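GH3 beta-N-acetylglucosaminidase (Paenibacillaceae, PDB 6K5J) hydrolyses terminal beta-linked N-acetylglucosamine residues, as a glycoside hydrolase of family 3 whose chain pairs a TIM-barrel region with a second alpha/beta region. Local coordinates at residues 11-16 against 315-320; 41-46 against 307-312; 147-152 against 181-186; 411-416 against 452-457; 498-503 against 511-516. All blocks are in the same frame, centred on the assembly; numbering follows the deposited sequence.

Interaction 1: residues 11-16 against 315-320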
# COMPACT_ATOMS: atom_id res chain seq x y z
N LEU A 11 -14.13 -16.03 -27.52
CA LEU A 11 -14.98 -15.66 -26.40
C LEU A 11 -16.29 -15.06 -26.88
O LEU A 11 -16.34 -14.36 -27.90
CB LEU A 11 -14.25 -14.65 -25.51
CG LEU A 11 -12.91 -15.16 -25.00
CD1 LEU A 11 -12.14 -14.01 -24.35
CD2 LEU A 11 -13.11 -16.30 -24.01
N THR A 12 -17.37 -15.36 -26.15
CA THR A 12 -18.63 -14.66 -26.36
C THR A 12 -18.52 -13.22 -25.86
O THR A 12 -17.59 -12.85 -25.14
CB THR A 12 -19.76 -15.37 -25.61
OG1 THR A 12 -19.58 -15.17 -24.20
CG2 THR A 12 -19.74 -16.86 -25.92
N LEU A 13 -19.50 -12.41 -26.25
CA LEU A 13 -19.55 -11.04 -25.78
C LEU A 13 -19.60 -10.97 -24.26
O LEU A 13 -18.92 -10.14 -23.65
CB LEU A 13 -20.75 -10.31 -26.38
CG LEU A 13 -20.92 -8.86 -25.92
CD1 LEU A 13 -19.63 -8.08 -26.14
CD2 LEU A 13 -22.07 -8.19 -26.66
N LYS A 14 -20.39 -11.85 -23.63
CA LYS A 14 -20.47 -11.81 -22.17
C LYS A 14 -19.14 -12.21 -21.54
O LYS A 14 -18.76 -11.67 -20.49
CB LYS A 14 -21.60 -12.73 -21.68
CG LYS A 14 -22.92 -12.00 -21.43
CD LYS A 14 -23.90 -12.86 -20.63
CE LYS A 14 -23.47 -13.01 -19.16
NZ LYS A 14 -23.21 -11.70 -18.47
N GLN A 15 -18.42 -13.16 -22.15
CA GLN A 15 -17.10 -13.50 -21.63
C GLN A 15 -16.11 -12.35 -21.82
O GLN A 15 -15.25 -12.12 -20.96
CB GLN A 15 -16.56 -14.74 -22.32
CG GLN A 15 -17.15 -16.05 -21.88
CD GLN A 15 -16.64 -17.19 -22.74
OE1 GLN A 15 -16.79 -17.17 -23.97
NE2 GLN A 15 -15.99 -18.17 -22.11
N LYS A 16 -16.18 -11.65 -22.96
CA LYS A 16 -15.27 -10.53 -23.17
C LYS A 16 -15.53 -9.43 -22.15
O LYS A 16 -14.60 -8.88 -21.56
CB LYS A 16 -15.41 -9.98 -24.59
CG LYS A 16 -15.01 -10.95 -25.70
CD LYS A 16 -15.10 -10.26 -27.05
CE LYS A 16 -15.00 -11.25 -28.19
NZ LYS A 16 -15.11 -10.55 -29.51
N ALA A 315 -23.67 -1.07 -22.57
CA ALA A 315 -22.98 -0.07 -23.37
C ALA A 315 -22.52 -0.64 -24.71
O ALA A 315 -22.56 0.05 -25.73
CB ALA A 315 -21.80 0.51 -22.60
N VAL A 316 -22.07 -1.90 -24.73
CA VAL A 316 -21.74 -2.52 -26.01
C VAL A 316 -23.00 -2.78 -26.81
O VAL A 316 -23.04 -2.56 -28.02
CB VAL A 316 -20.94 -3.82 -25.80
CG1 VAL A 316 -20.69 -4.52 -27.15
CG2 VAL A 316 -19.63 -3.53 -25.07
N GLU A 317 -24.07 -3.22 -26.14
CA GLU A 317 -25.28 -3.57 -26.87
C GLU A 317 -25.99 -2.34 -27.41
O GLU A 317 -26.72 -2.46 -28.41
CB GLU A 317 -26.20 -4.38 -25.96
CG GLU A 317 -25.65 -5.79 -25.69
CD GLU A 317 -26.57 -6.62 -24.82
OE1 GLU A 317 -27.39 -6.03 -24.08
OE2 GLU A 317 -26.48 -7.87 -24.87
N SER A 318 -25.76 -1.17 -26.82
CA SER A 318 -26.35 0.08 -27.28
C SER A 318 -25.44 0.85 -28.23
O SER A 318 -25.78 1.97 -28.62
CB SER A 318 -26.72 0.96 -26.08
OG SER A 318 -25.55 1.44 -25.44
N GLY A 319 -24.29 0.30 -28.59
CA GLY A 319 -23.38 0.96 -29.51
C GLY A 319 -22.50 2.03 -28.90
O GLY A 319 -21.83 2.75 -29.65
N ARG A 320 -22.49 2.18 -27.57
CA ARG A 320 -21.66 3.20 -26.95
C ARG A 320 -20.20 2.81 -26.89
O ARG A 320 -19.33 3.68 -26.98
CB ARG A 320 -22.14 3.49 -25.52
CG ARG A 320 -23.40 4.31 -25.43
CD ARG A 320 -23.76 4.53 -23.95
NE ARG A 320 -22.72 5.32 -23.28
CZ ARG A 320 -22.64 5.49 -21.96
NH1 ARG A 320 -23.52 4.91 -21.16
NH2 ARG A 320 -21.66 6.22 -21.44

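Interaction 2: residues 41-46 against 307-312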
# COMPACT_ATOMS: atom_id res chain seq x y z
N ASP A 41 -20.83 -14.78 -14.60
CA ASP A 41 -20.45 -13.47 -15.09
C ASP A 41 -19.09 -13.46 -15.77
O ASP A 41 -18.72 -12.43 -16.34
CB ASP A 41 -20.49 -12.46 -13.94
CG ASP A 41 -21.86 -12.37 -13.29
OD1 ASP A 41 -22.86 -12.24 -14.03
OD2 ASP A 41 -21.95 -12.45 -12.05
N HIS A 42 -18.35 -14.56 -15.73
CA HIS A 42 -17.11 -14.71 -16.49
C HIS A 42 -16.07 -13.67 -16.09
O HIS A 42 -15.32 -13.17 -16.93
CB HIS A 42 -17.37 -14.65 -18.00
CG HIS A 42 -18.52 -15.50 -18.46
ND1 HIS A 42 -18.45 -16.88 -18.52
CD2 HIS A 42 -19.76 -15.17 -18.89
CE1 HIS A 42 -19.60 -17.35 -18.97
NE2 HIS A 42 -20.41 -16.34 -19.20
N VAL A 43 -16.01 -13.32 -14.79
CA VAL A 43 -15.09 -12.27 -14.37
C VAL A 43 -13.65 -12.66 -14.72
O VAL A 43 -13.27 -13.84 -14.74
CB VAL A 43 -15.18 -11.94 -12.87
CG1 VAL A 43 -16.52 -11.27 -12.54
CG2 VAL A 43 -14.92 -13.20 -12.02
N GLY A 44 -12.84 -11.65 -14.99
CA GLY A 44 -11.46 -11.87 -15.40
C GLY A 44 -10.51 -11.96 -14.23
O GLY A 44 -9.41 -12.52 -14.36
N GLY A 45 -10.91 -11.43 -13.08
CA GLY A 45 -9.99 -11.33 -11.96
C GLY A 45 -10.70 -11.33 -10.62
O GLY A 45 -11.89 -11.02 -10.51
N ILE A 46 -9.92 -11.68 -9.59
CA ILE A 46 -10.33 -11.68 -8.19
C ILE A 46 -9.31 -10.84 -7.42
O ILE A 46 -8.11 -10.95 -7.67
CB ILE A 46 -10.38 -13.11 -7.61
CG1 ILE A 46 -11.40 -13.97 -8.35
CG2 ILE A 46 -10.65 -13.08 -6.09
CD1 ILE A 46 -12.85 -13.58 -8.06
N ALA A 307 -23.61 -4.40 -11.15
CA ALA A 307 -24.00 -3.17 -11.83
C ALA A 307 -22.97 -2.79 -12.89
O ALA A 307 -23.33 -2.39 -14.00
CB ALA A 307 -24.20 -2.04 -10.83
N ALA A 308 -21.68 -2.89 -12.56
CA ALA A 308 -20.63 -2.61 -13.53
C ALA A 308 -20.70 -3.57 -14.72
O ALA A 308 -20.62 -3.15 -15.88
CB ALA A 308 -19.26 -2.70 -12.87
N LEU A 309 -20.84 -4.86 -14.43
CA LEU A 309 -20.92 -5.86 -15.50
C LEU A 309 -22.12 -5.60 -16.41
O LEU A 309 -22.00 -5.67 -17.64
CB LEU A 309 -21.01 -7.26 -14.89
CG LEU A 309 -19.73 -7.90 -14.34
CD1 LEU A 309 -20.06 -8.97 -13.27
CD2 LEU A 309 -18.89 -8.50 -15.46
N ASP A 310 -23.28 -5.32 -15.81
CA ASP A 310 -24.49 -5.02 -16.58
C ASP A 310 -24.33 -3.75 -17.39
O ASP A 310 -24.75 -3.69 -18.55
CB ASP A 310 -25.70 -4.89 -15.64
CG ASP A 310 -26.23 -6.23 -15.15
OD1 ASP A 310 -25.96 -7.26 -15.79
OD2 ASP A 310 -26.93 -6.24 -14.11
N ALA A 311 -23.75 -2.71 -16.79
CA ALA A 311 -23.58 -1.45 -17.51
C ALA A 311 -22.62 -1.59 -18.68
O ALA A 311 -22.85 -1.01 -19.75
CB ALA A 311 -23.10 -0.37 -16.54
N LEU A 312 -21.54 -2.36 -18.51
CA LEU A 312 -20.59 -2.56 -19.60
C LEU A 312 -21.23 -3.32 -20.75
O LEU A 312 -21.07 -2.95 -21.92
CB LEU A 312 -19.35 -3.30 -19.10
CG LEU A 312 -18.39 -2.46 -18.25
CD1 LEU A 312 -17.34 -3.36 -17.58
CD2 LEU A 312 -17.72 -1.39 -19.10

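Interaction 3: residues 147-152 against 181-186. With NAG (2-acetamido-2-deoxy-beta-D-glucopyranose), chain B.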
# COMPACT_ATOMS: atom_id res chain seq x y z
N PRO A 147 -3.09 12.86 3.14
CA PRO A 147 -3.74 11.98 4.12
C PRO A 147 -3.89 10.53 3.67
O PRO A 147 -4.36 9.71 4.47
CB PRO A 147 -5.13 12.62 4.27
CG PRO A 147 -5.43 13.11 2.87
CD PRO A 147 -4.08 13.62 2.35
N VAL A 148 -3.53 10.19 2.44
CA VAL A 148 -3.77 8.84 1.94
C VAL A 148 -2.49 8.14 1.48
O VAL A 148 -2.44 6.90 1.50
CB VAL A 148 -4.83 8.85 0.82
CG1 VAL A 148 -4.36 9.67 -0.36
CG2 VAL A 148 -5.19 7.41 0.38
N ILE A 149 -1.44 8.87 1.10
CA ILE A 149 -0.20 8.24 0.66
C ILE A 149 0.76 8.13 1.84
O ILE A 149 0.86 7.06 2.46
CB ILE A 149 0.41 9.00 -0.53
CG1 ILE A 149 -0.62 9.12 -1.66
CG2 ILE A 149 1.71 8.32 -1.04
CD1 ILE A 149 -1.19 7.76 -2.18
N GLY A 150 1.45 9.21 2.19
CA GLY A 150 2.32 9.17 3.37
C GLY A 150 3.42 8.14 3.18
O GLY A 150 4.09 8.12 2.14
N VAL A 151 3.59 7.24 4.16
CA VAL A 151 4.70 6.26 4.10
C VAL A 151 4.50 5.22 3.00
O VAL A 151 5.37 4.37 2.78
CB VAL A 151 4.92 5.55 5.45
CG1 VAL A 151 5.28 6.56 6.55
CG2 VAL A 151 3.69 4.72 5.83
N ARG A 152 3.35 5.25 2.32
CA ARG A 152 3.19 4.38 1.16
C ARG A 152 4.02 4.82 -0.04
O ARG A 152 4.15 4.06 -1.00
CB ARG A 152 1.71 4.32 0.75
CG ARG A 152 0.82 3.67 1.79
CD ARG A 152 -0.64 3.94 1.48
NE ARG A 152 -1.08 3.18 0.32
CZ ARG A 152 -2.18 3.44 -0.38
NH1 ARG A 152 -2.95 4.46 -0.07
NH2 ARG A 152 -2.51 2.65 -1.40
N VAL A 181 1.86 -0.42 -11.07
CA VAL A 181 2.28 0.86 -10.51
C VAL A 181 1.07 1.77 -10.36
O VAL A 181 0.17 1.78 -11.21
CB VAL A 181 3.39 1.49 -11.38
CG1 VAL A 181 4.65 0.64 -11.26
CG2 VAL A 181 2.96 1.63 -12.84
N LYS A 182 1.04 2.55 -9.27
CA LYS A 182 -0.13 3.34 -8.92
C LYS A 182 0.34 4.59 -8.18
O LYS A 182 1.45 4.62 -7.65
CB LYS A 182 -1.11 2.49 -8.08
CG LYS A 182 -0.60 2.08 -6.68
CD LYS A 182 -1.59 1.10 -6.00
CE LYS A 182 -1.24 0.86 -4.51
NZ LYS A 182 -2.14 -0.20 -3.91
N HIS A 183 -0.48 5.65 -8.16
CA HIS A 183 -1.79 5.79 -8.79
C HIS A 183 -1.67 6.85 -9.89
O HIS A 183 -1.56 8.05 -9.59
CB HIS A 183 -2.85 6.23 -7.76
CG HIS A 183 -2.95 5.34 -6.55
ND1 HIS A 183 -2.07 5.41 -5.49
CD2 HIS A 183 -3.86 4.38 -6.23
CE1 HIS A 183 -2.42 4.53 -4.57
NE2 HIS A 183 -3.50 3.89 -4.99
N PHE A 184 -1.71 6.42 -11.14
CA PHE A 184 -1.35 7.29 -12.26
C PHE A 184 -2.40 8.38 -12.46
O PHE A 184 -3.60 8.10 -12.42
CB PHE A 184 -1.21 6.44 -13.54
CG PHE A 184 -0.81 7.24 -14.75
CD1 PHE A 184 -1.77 7.80 -15.58
CD2 PHE A 184 0.53 7.41 -15.08
CE1 PHE A 184 -1.41 8.55 -16.70
CE2 PHE A 184 0.91 8.14 -16.21
CZ PHE A 184 -0.07 8.72 -17.02
N PRO A 185 -1.98 9.63 -12.76
CA PRO A 185 -0.60 10.07 -12.99
C PRO A 185 0.15 10.56 -11.75
O PRO A 185 1.18 11.21 -11.90
CB PRO A 185 -0.77 11.23 -13.99
CG PRO A 185 -2.10 11.83 -13.62
CD PRO A 185 -2.96 10.65 -13.19
N GLY A 186 -0.34 10.26 -10.55
CA GLY A 186 0.42 10.62 -9.37
C GLY A 186 -0.43 11.26 -8.29
O GLY A 186 -0.92 12.37 -8.46
C1 NAG B . -8.09 1.92 -3.24
C2 NAG B . -6.60 2.32 -3.08
C3 NAG B . -5.69 1.44 -3.95
C4 NAG B . -6.01 -0.04 -3.79
C5 NAG B . -7.49 -0.26 -4.06
C6 NAG B . -7.93 -1.70 -3.92
C7 NAG B . -5.77 4.61 -2.67
C8 NAG B . -5.68 6.00 -3.22
N2 NAG B . -6.43 3.72 -3.42
O1 NAG B . -8.81 2.53 -2.22
O3 NAG B . -4.32 1.67 -3.61
O4 NAG B . -5.24 -0.81 -4.69
O5 NAG B . -8.24 0.50 -3.10
O6 NAG B . -7.91 -2.12 -2.57
O7 NAG B . -5.24 4.29 -1.61

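Interaction 4: residues 411-416 against 452-457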
# COMPACT_ATOMS: atom_id res chain seq x y z
N GLU A 411 5.70 -7.85 17.97
CA GLU A 411 7.10 -7.45 18.12
C GLU A 411 7.19 -5.93 18.18
O GLU A 411 7.64 -5.25 17.25
CB GLU A 411 7.95 -8.04 16.99
CG GLU A 411 8.03 -9.57 16.98
CD GLU A 411 6.94 -10.23 16.16
OE1 GLU A 411 6.00 -9.55 15.69
OE2 GLU A 411 7.04 -11.46 15.96
N THR A 412 6.72 -5.39 19.30
CA THR A 412 6.72 -3.97 19.58
C THR A 412 8.13 -3.48 19.90
O THR A 412 9.06 -4.26 20.08
CB THR A 412 5.81 -3.65 20.76
OG1 THR A 412 6.34 -4.28 21.94
CG2 THR A 412 4.38 -4.17 20.51
N LEU A 413 8.28 -2.15 20.00
CA LEU A 413 9.54 -1.61 20.49
C LEU A 413 9.86 -2.16 21.87
O LEU A 413 11.01 -2.53 22.16
CB LEU A 413 9.49 -0.09 20.51
CG LEU A 413 10.71 0.54 21.18
CD1 LEU A 413 11.96 0.18 20.39
CD2 LEU A 413 10.55 2.05 21.27
N GLY A 414 8.84 -2.24 22.74
CA GLY A 414 9.06 -2.79 24.07
C GLY A 414 9.52 -4.24 24.02
O GLY A 414 10.39 -4.65 24.79
N TYR A 415 8.94 -5.02 23.11
CA TYR A 415 9.37 -6.40 22.89
C TYR A 415 10.87 -6.47 22.62
O TYR A 415 11.59 -7.27 23.23
CB TYR A 415 8.57 -7.00 21.72
CG TYR A 415 9.06 -8.35 21.24
CD1 TYR A 415 8.57 -9.54 21.79
CD2 TYR A 415 10.01 -8.45 20.22
CE1 TYR A 415 9.02 -10.78 21.35
CE2 TYR A 415 10.45 -9.67 19.76
CZ TYR A 415 9.95 -10.84 20.33
OH TYR A 415 10.40 -12.05 19.88
N TRP A 416 11.37 -5.64 21.70
CA TRP A 416 12.79 -5.73 21.36
C TRP A 416 13.67 -5.18 22.48
O TRP A 416 14.76 -5.70 22.73
CB TRP A 416 13.06 -5.00 20.05
CG TRP A 416 12.44 -5.70 18.89
CD1 TRP A 416 11.36 -5.30 18.17
CD2 TRP A 416 12.87 -6.94 18.31
NE1 TRP A 416 11.08 -6.21 17.18
CE2 TRP A 416 12.00 -7.23 17.24
CE3 TRP A 416 13.90 -7.84 18.60
CZ2 TRP A 416 12.14 -8.37 16.45
CZ3 TRP A 416 14.04 -8.97 17.82
CH2 TRP A 416 13.16 -9.23 16.75
N VAL A 452 10.07 6.71 26.17
CA VAL A 452 10.06 6.66 24.71
C VAL A 452 8.61 6.59 24.26
O VAL A 452 7.93 5.59 24.51
CB VAL A 452 10.84 5.47 24.14
CG1 VAL A 452 10.84 5.54 22.60
CG2 VAL A 452 12.26 5.39 24.69
N VAL A 453 8.15 7.62 23.57
CA VAL A 453 6.84 7.56 22.93
C VAL A 453 7.04 7.16 21.48
O VAL A 453 7.77 7.83 20.74
CB VAL A 453 6.09 8.90 23.01
CG1 VAL A 453 4.75 8.77 22.27
CG2 VAL A 453 5.88 9.29 24.45
N VAL A 454 6.41 6.06 21.09
CA VAL A 454 6.26 5.73 19.68
C VAL A 454 5.03 6.48 19.19
O VAL A 454 3.91 6.22 19.64
CB VAL A 454 6.14 4.22 19.47
CG1 VAL A 454 5.93 3.91 18.00
CG2 VAL A 454 7.40 3.51 19.97
N SER A 455 5.23 7.45 18.30
CA SER A 455 4.10 8.18 17.75
C SER A 455 3.58 7.49 16.49
O SER A 455 4.28 6.71 15.83
CB SER A 455 4.46 9.65 17.46
OG SER A 455 5.35 9.79 16.36
N TYR A 456 2.32 7.76 16.17
CA TYR A 456 1.67 7.12 15.03
C TYR A 456 0.72 8.16 14.43
O TYR A 456 -0.39 8.34 14.93
CB TYR A 456 0.95 5.85 15.47
CG TYR A 456 0.36 5.01 14.35
CD1 TYR A 456 -0.76 5.43 13.65
CD2 TYR A 456 0.92 3.78 14.01
CE1 TYR A 456 -1.30 4.66 12.62
CE2 TYR A 456 0.38 3.00 13.00
CZ TYR A 456 -0.73 3.44 12.31
OH TYR A 456 -1.26 2.67 11.31
N ASN A 457 1.19 8.85 13.40
CA ASN A 457 0.46 9.95 12.78
C ASN A 457 -0.08 10.93 13.82
O ASN A 457 -1.23 11.36 13.77
CB ASN A 457 -0.66 9.43 11.87
CG ASN A 457 -0.12 8.89 10.55
OD1 ASN A 457 1.08 8.96 10.29
ND2 ASN A 457 -1.01 8.35 9.73

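Interaction 5: residues 498-503 against 511-516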
# COMPACT_ATOMS: atom_id res chain seq x y z
N THR A 498 14.29 15.14 20.93
CA THR A 498 14.88 14.01 20.22
C THR A 498 13.78 13.29 19.46
O THR A 498 12.83 12.80 20.07
CB THR A 498 15.56 13.03 21.19
OG1 THR A 498 16.46 13.76 22.04
CG2 THR A 498 16.33 11.96 20.43
N PHE A 499 13.91 13.23 18.13
CA PHE A 499 12.86 12.68 17.27
C PHE A 499 13.49 11.77 16.22
O PHE A 499 14.36 12.20 15.46
CB PHE A 499 12.06 13.80 16.59
CG PHE A 499 10.91 13.29 15.75
CD1 PHE A 499 11.11 12.91 14.43
CD2 PHE A 499 9.63 13.18 16.29
CE1 PHE A 499 10.05 12.43 13.65
CE2 PHE A 499 8.56 12.71 15.53
CZ PHE A 499 8.78 12.33 14.18
N PHE A 500 13.03 10.52 16.17
CA PHE A 500 13.43 9.54 15.18
C PHE A 500 12.26 9.24 14.25
O PHE A 500 11.09 9.37 14.64
CB PHE A 500 13.87 8.22 15.84
CG PHE A 500 15.12 8.32 16.65
CD1 PHE A 500 15.07 8.68 17.99
CD2 PHE A 500 16.36 8.03 16.07
CE1 PHE A 500 16.22 8.76 18.75
CE2 PHE A 500 17.52 8.12 16.83
CZ PHE A 500 17.45 8.48 18.17
N ALA A 501 12.57 8.78 13.04
CA ALA A 501 11.55 8.24 12.14
C ALA A 501 11.87 6.79 11.83
O ALA A 501 12.99 6.46 11.43
CB ALA A 501 11.46 9.05 10.83
N ALA A 502 10.87 5.92 12.00
CA ALA A 502 10.96 4.54 11.57
C ALA A 502 10.06 4.21 10.38
O ALA A 502 10.22 3.13 9.79
CB ALA A 502 10.62 3.58 12.73
N TYR A 503 9.11 5.08 10.04
CA TYR A 503 8.25 5.00 8.86
C TYR A 503 7.25 3.85 8.89
O TYR A 503 6.50 3.66 7.92
CB TYR A 503 9.07 4.93 7.56
CG TYR A 503 10.18 5.97 7.53
CD1 TYR A 503 9.90 7.29 7.18
CD2 TYR A 503 11.49 5.64 7.88
CE1 TYR A 503 10.90 8.25 7.16
CE2 TYR A 503 12.49 6.60 7.87
CZ TYR A 503 12.19 7.90 7.50
OH TYR A 503 13.18 8.86 7.49
N ARG A 511 12.80 -3.55 15.77
CA ARG A 511 14.09 -4.12 16.16
C ARG A 511 15.21 -3.13 15.90
O ARG A 511 16.04 -2.88 16.78
CB ARG A 511 14.34 -5.43 15.42
CG ARG A 511 15.75 -6.03 15.66
CD ARG A 511 16.00 -7.26 14.76
NE ARG A 511 17.38 -7.75 14.89
CZ ARG A 511 18.42 -7.27 14.22
NH1 ARG A 511 18.25 -6.28 13.34
NH2 ARG A 511 19.63 -7.78 14.42
N ALA A 512 15.24 -2.55 14.70
CA ALA A 512 16.27 -1.59 14.34
C ALA A 512 16.20 -0.35 15.23
O ALA A 512 17.22 0.18 15.66
CB ALA A 512 16.14 -1.20 12.87
N LEU A 513 14.98 0.12 15.50
CA LEU A 513 14.83 1.27 16.38
C LEU A 513 15.39 0.98 17.76
O LEU A 513 16.07 1.83 18.35
CB LEU A 513 13.35 1.65 16.47
CG LEU A 513 13.00 2.76 17.45
CD1 LEU A 513 13.71 4.07 17.05
CD2 LEU A 513 11.50 2.94 17.46
N ALA A 514 15.11 -0.21 18.30
CA ALA A 514 15.67 -0.58 19.60
C ALA A 514 17.19 -0.59 19.56
O ALA A 514 17.85 -0.11 20.49
CB ALA A 514 15.14 -1.96 20.03
N LEU A 515 17.77 -1.13 18.48
CA LEU A 515 19.23 -1.16 18.38
C LEU A 515 19.82 0.25 18.33
O LEU A 515 20.91 0.49 18.85
CB LEU A 515 19.65 -1.96 17.14
CG LEU A 515 19.30 -3.45 17.15
CD1 LEU A 515 19.48 -4.05 15.77
CD2 LEU A 515 20.13 -4.23 18.17
N VAL A 516 19.13 1.18 17.68
CA VAL A 516 19.60 2.57 17.66
C VAL A 516 19.54 3.17 19.06
O VAL A 516 20.52 3.76 19.54
CB VAL A 516 18.78 3.40 16.66
CG1 VAL A 516 19.01 4.91 16.90
CG2 VAL A 516 19.14 3.02 15.23

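Interaction 1: residues 11-16 against 315-320
The amide oxygen of Gln15 fixes the turn that brings Leu13 up to Val316: OE1 of Gln15 accepts from the backbone N of Thr12 at 2.9 Å. The donor lies in the carbonyl plane, on a lone pair, and the N-H points almost straight at it (165°). The favour is returned, since the backbone N of Gln15 donates to OG1 of Thr12 at 3.1 Å. Together the two bonds make a capping box, with Thr12 as N-cap of helix 13-19. The first turn of that helix presents Leu13 to the end of helix 302-317. Leu13 and Val316 meet tip to tip. CD1 of Leu13 reaches CG1 of Val316 at 3.8 Å, and Leu13 CD2 touches the same Val316 CG1 at 4.0 Å, so one valine methyl sits against both branches of the leucine. Leu13 holds its CG opposite the backbone N (chi1 178°), which carries the fork toward helix 302-317. More loosely, CD2 of Leu13 comes to 4.4 Å from CG of Glu317. Beyond Glu317 the helix ends in a Schellman motif, with Gly319 at positive phi. Val316 also rests on Ile326 and Lys16 pairs with Asp327, both of helix 323-339. Across the two segments the attraction is purely apolar and small in area, near the surface; the polar bonds work locally, shaping each helix end rather than joining them.

Interaction 2: residues 41-46 against 307-312
Leu309 and Asp41 cross at about a right angle, the leucine branch laid over the root of the aspartate. CD1 of Leu309 does most of the touching: it lies 3.6 Å from CB of Asp41 and 3.8 Å from its CG, meeting CB and the carboxylate carbon. The second branch, CD2 of Leu309, comes to 4.0 Å from the carbonyl O of Asp41, so the fork straddles side chain and backbone. Val43 adds a looser touch, its CG1 at 4.3 Å from Leu309 CD1. OD1 of Asp41 is drawn into a salt bridge with Lys306, one turn earlier on the leucine's own helix. The buried carboxylate is thus matched by a charge while the leucine methyl packs against CB and CG. In the barrel, Leu309 also packs on Val21, so helix 302-317 covers strand 21-23 and the loop that leads from helix 32-39 into strand 45-47.

Interaction 3: residues 147-152 against 181-186
Arg152 and His183 converge on a bound N-acetylglucosamine, and there the contact is tight. NH2 of Arg152 lies at the edge of the His183 ring, 3.7 Å from CE1, where both reach the sugar. The sugar's O3 is gripped from three sides: NE2 of His183 shares a hydrogen bond with it at 2.7 Å, NZ of Lys182 donates at 2.9 Å, and Arg152 NH2 adds a weak bond. NH1 of Arg152 takes the acetamido oxygen O7 at 2.8 Å, near the guanidinium plane, and a further bond from NH1 to the carbonyl O of Val148 (2.9 Å) holds that plane in place. Asp83 and Asp268 also bond to the sugar. Lys182 CG covers one face of the imidazole and the acetamido methyl C8 the other, while Asp139 receives ND1. Arg152 NH2 and Lys182 NZ stand 3.8 Å apart yet both pair with Glu85, which probably offsets their charges; NZ also donates to the carbonyl O of Phe134. The loose part is Ile149, whose CD1 only grazes His183 ND1 at 4.2 Å as the two side chains pass with their ends running opposite ways. Two cis peptides, before His183 and before Pro185, shape this turn off the strand. It opens the Lys-His-Phe-Pro-Gly-His-Gly run known from family 3 N-acetylglucosaminidases, and the pocket is consistent with the subsite that holds the terminal sugar.

Interaction 4: residues 411-416 against 452-457
CD2 of Leu413 settles between two valines of the strand, 3.7 Å from CG1 of Val452 and 3.7 Å from CG2 of Val454. What joins the segments is apolar contact alone, and it runs mainly through this one methyl. The leucine crosses Val452 at about a right angle and meets Val454 obliquely, its CG swung far from the amide nitrogen (chi1 173°) so that CD2 reaches the sheet while CD1 faces helix 507-517. Val452 and Val454, two residues apart, point to the same face of the strand; Val453 between them turns away to helix 462-472. Polar bonds belong to the helix start. Thr412 is the N-cap of helix 413-419: its OG1 accepts from the backbone N of Tyr415 at 2.9 Å, and the same OG1 is bonded to Glu426, which also takes the N-H of Gly414. This N-cap sets the first turn, and with it Leu413, over the sheet. Helices 413-419 and 462-472 on the two faces of the sheet fit a three-layer alpha/beta/alpha sandwich.

Interaction 5: residues 498-503 against 511-516
The ring of Phe500 meets Val516 aslant, neither squarely over a face nor in its plane: CG1 of Val516 comes to 3.5 Å from CE2 and 4.1 Å from CZ of the ring. The two side chains approach from opposite directions, the valine methyl bearing on the outer part of the ring. Phe382 meets the same phenylalanine ring edge-to-face. Two other flat groups are partly covered within their own segments: Ala501 CB lies over one face of the Tyr503 ring, 3.6 Å above it, and Leu515 CD1 over one face of the Arg511 guanidinium. Tyr503 OH is bonded to Thr374, and Arg511 NH1 pairs with Glu370. A second touch across the segments is looser. CD1 of Leu513 approaches CB of Phe500 at 4.3 Å, so leucine and valine, three residues apart on the helix, address the base and the far end of one aromatic side chain. Val516 turns CG1 trans to its amide nitrogen (chi1 165°), sending that methyl out to the ring. Further along, the CB of Ala502 also points at the helix, whereas Ala501 turns its CB away. Phe500 is tied to the neighbouring strand 478-483 through backbone bonds and Ser483. What results is a beta-alpha unit: strand 499-501 runs through a short loop into helix 507-517, which folds back over the sheet of the alpha/beta sandwich.

In the fold
From the N terminus, interaction 1 closes the widest loop, bringing the first helix to the end of helix 302-317. Interaction 2 nests inside it and uses the same helix about two turns earlier; the two touch where Gln15 meets His42. Both tie the early part of the barrel to helix 302-317, late in the barrel region, on one side of the chain. Interaction 3 nests within both, binding the sugar near the centre of the chain. Interactions 4 and 5 then follow in series in the second alpha/beta region, about 9 Å apart between centres, touching through Trp416 and Leu413 and reaching one sheet. Val151, next to Arg152 in the sugar-binding loop, touches Tyr503 of interaction 5.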